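Local coordinates for polysaccharide deacetylase (Bacillus cereus, PDB 4HD5), which binds a zinc ion and probably hydrolyses carbon-nitrogen bonds other than peptide bonds, removing acetyl groups from polysaccharides, at residues A[78-82]-A[110-114]. Numbering follows the deposited sequence.
Sequences KIWRT and FEGKR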
loop_
_atom_site.group_PDB
_atom_site.type_symbol
_atom_site.label_atom_id
_atom_site.label_comp_id
_atom_site.label_asym_id
_atom_site.label_seq_id
_atom_site.Cartn_x
_atom_site.Cartn_y
_atom_site.Cartn_z
ATOM N N LYS A 78 2.894 -11.713 24.856
ATOM C CA LYS A 78 1.653 -11.540 24.113
ATOM C C LYS A 78 2.010 -10.821 22.815
ATOM O O LYS A 78 2.650 -9.767 22.844
ATOM C CB LYS A 78 0.648 -10.733 24.930
ATOM C CG LYS A 78 -0.792 -10.875 24.471
ATOM C CD LYS A 78 -1.760 -10.518 25.589
ATOM C CE LYS A 78 -3.210 -10.616 25.138
ATOM N NZ LYS A 78 -4.166 -10.393 26.260
ATOM N N ILE A 79 1.604 -11.407 21.690
ATOM C CA ILE A 79 1.985 -10.925 20.363
ATOM C C ILE A 79 0.724 -10.793 19.520
ATOM O O ILE A 79 -0.070 -11.731 19.425
ATOM C CB ILE A 79 3.005 -11.887 19.704
ATOM C CG1 ILE A 79 4.210 -12.093 20.638
ATOM C CG2 ILE A 79 3.465 -11.371 18.352
ATOM C CD1 ILE A 79 5.355 -12.893 20.051
ATOM N N TRP A 80 0.524 -9.614 18.933
ATOM C CA TRP A 80 -0.589 -9.396 18.029
ATOM C C TRP A 80 -0.192 -8.483 16.884
ATOM O O TRP A 80 0.712 -7.660 17.020
ATOM C CB TRP A 80 -1.800 -8.833 18.776
ATOM C CG TRP A 80 -1.654 -7.422 19.229
ATOM C CD1 TRP A 80 -2.112 -6.308 18.592
ATOM C CD2 TRP A 80 -1.014 -6.967 20.429
ATOM N NE1 TRP A 80 -1.795 -5.186 19.315
ATOM C CE2 TRP A 80 -1.123 -5.562 20.450
ATOM C CE3 TRP A 80 -0.361 -7.612 21.486
ATOM C CZ2 TRP A 80 -0.600 -4.784 21.489
ATOM C CZ3 TRP A 80 0.155 -6.842 22.520
ATOM C CH2 TRP A 80 0.035 -5.439 22.512
ATOM N N ARG A 81 -0.867 -8.654 15.751
ATOM C CA ARG A 81 -0.715 -7.745 14.621
ATOM C C ARG A 81 -1.528 -6.475 14.844
ATOM O O ARG A 81 -2.711 -6.529 15.213
ATOM C CB ARG A 81 -1.142 -8.425 13.327
ATOM C CG ARG A 81 -0.246 -9.580 12.920
ATOM C CD ARG A 81 -0.869 -10.402 11.805
ATOM N NE ARG A 81 -0.822 -9.702 10.517
ATOM C CZ ARG A 81 -1.864 -9.199 9.851
ATOM N NH1 ARG A 81 -3.102 -9.289 10.324
ATOM N NH2 ARG A 81 -1.660 -8.595 8.688
ATOM N N THR A 82 -0.895 -5.332 14.613
ATOM C CA THR A 82 -1.557 -4.040 14.759
ATOM C C THR A 82 -2.852 -3.996 13.945
ATOM O O THR A 82 -3.852 -3.435 14.397
ATOM C CB THR A 82 -0.627 -2.890 14.322
ATOM O OG1 THR A 82 0.536 -2.872 15.164
ATOM C CG2 THR A 82 -1.331 -1.542 14.407
ATOM N N PHE A 110 0.448 -17.152 12.650
ATOM C CA PHE A 110 -0.617 -16.243 12.237
ATOM C C PHE A 110 -1.026 -16.503 10.788
ATOM O O PHE A 110 -1.397 -15.576 10.061
ATOM C CB PHE A 110 -0.165 -14.786 12.416
ATOM C CG PHE A 110 0.052 -14.393 13.852
ATOM C CD1 PHE A 110 1.179 -14.812 14.537
ATOM C CD2 PHE A 110 -0.876 -13.605 14.513
ATOM C CE1 PHE A 110 1.380 -14.451 15.858
ATOM C CE2 PHE A 110 -0.685 -13.243 15.831
ATOM C CZ PHE A 110 0.449 -13.662 16.505
ATOM N N GLU A 111 -0.965 -17.771 10.381
ATOM C CA GLU A 111 -1.316 -18.193 9.021
ATOM C C GLU A 111 -0.541 -17.442 7.945
ATOM O O GLU A 111 -1.078 -17.157 6.875
ATOM C CB GLU A 111 -2.825 -18.031 8.770
ATOM C CG GLU A 111 -3.699 -18.658 9.835
ATOM C CD GLU A 111 -5.081 -19.068 9.322
ATOM O OE1 GLU A 111 -5.563 -18.513 8.315
ATOM O OE2 GLU A 111 -5.685 -19.962 9.937
ATOM N N GLY A 112 0.719 -17.118 8.226
ATOM C CA GLY A 112 1.568 -16.443 7.250
ATOM C C GLY A 112 1.222 -14.986 7.009
ATOM O O GLY A 112 1.661 -14.402 6.019
ATOM N N LYS A 113 0.430 -14.392 7.901
ATOM C CA LYS A 113 0.132 -12.973 7.826
ATOM C C LYS A 113 1.361 -12.197 8.286
ATOM O O LYS A 113 2.063 -12.613 9.214
ATOM C CB LYS A 113 -1.074 -12.620 8.688
ATOM C CG LYS A 113 -2.391 -13.192 8.180
ATOM C CD LYS A 113 -3.464 -13.056 9.245
ATOM C CE LYS A 113 -4.828 -13.457 8.723
ATOM N NZ LYS A 113 -5.815 -13.464 9.837
ATOM N N ARG A 114 1.629 -11.084 7.614
ATOM C CA ARG A 114 2.826 -10.294 7.872
ATOM C C ARG A 114 2.416 -8.908 8.351
ATOM O O ARG A 114 1.293 -8.727 8.804
ATOM C CB ARG A 114 3.693 -10.258 6.617
ATOM C CG ARG A 114 4.140 -11.640 6.167
ATOM C CD ARG A 114 4.788 -11.604 4.794
ATOM N NE ARG A 114 6.026 -10.834 4.798
ATOM C CZ ARG A 114 7.238 -11.317 5.080
ATOM N NH1 ARG A 114 7.427 -12.596 5.374
ATOM N NH2 ARG A 114 8.284 -10.502 5.060
#
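Two donors of one guanidinium converge on a single backbone acceptor here. Arg81 NE lies 2.9 Å from Arg114 O with an N-H...O angle of 151°, and Arg81 NH2 lies 3.0 Å from the same Arg114 O at 143°; the carbonyl sits at the edge of the guanidinium, near its plane, where both N-H groups reach it. Arg81 NH2 has a further hydrogen-bond partner outside the two segments. The third nitrogen, Arg81 NH1, is satisfied by a salt bridge to Asp84 and a hydrogen bond to Asn197, while Lys113 CB covers one face of the group, 3.5 Å from Arg81 NE. Arg114 turns its own CA-to-CB bond away; its NE and NH1 donate hydrogen bonds to the backbone carbonyls of Glu141 and Ser58, and NH2 is satisfied as well. Within 110-114, a type I' turn is closed by Lys113 N to Phe110 O at 3.1 Å; the positive phi of Glu111 (55°) and Gly112 (73°) fits that turn. Phe110 projects toward the strand: Phe110 CZ is 3.5 Å from Ile79 O, which lies at the ring edge near its plane, and 4.2 Å from Ile79 CG2. Phe117 meets the ring edge-to-face, and Lys90 forms a cation-pi contact with it. Side chains thus tie the end of strand 72-81 to the turn leading into strand 115-125, its antiparallel neighbour in the four-stranded sheet of the N-terminal beta domain, remote from the zinc-bearing barrel.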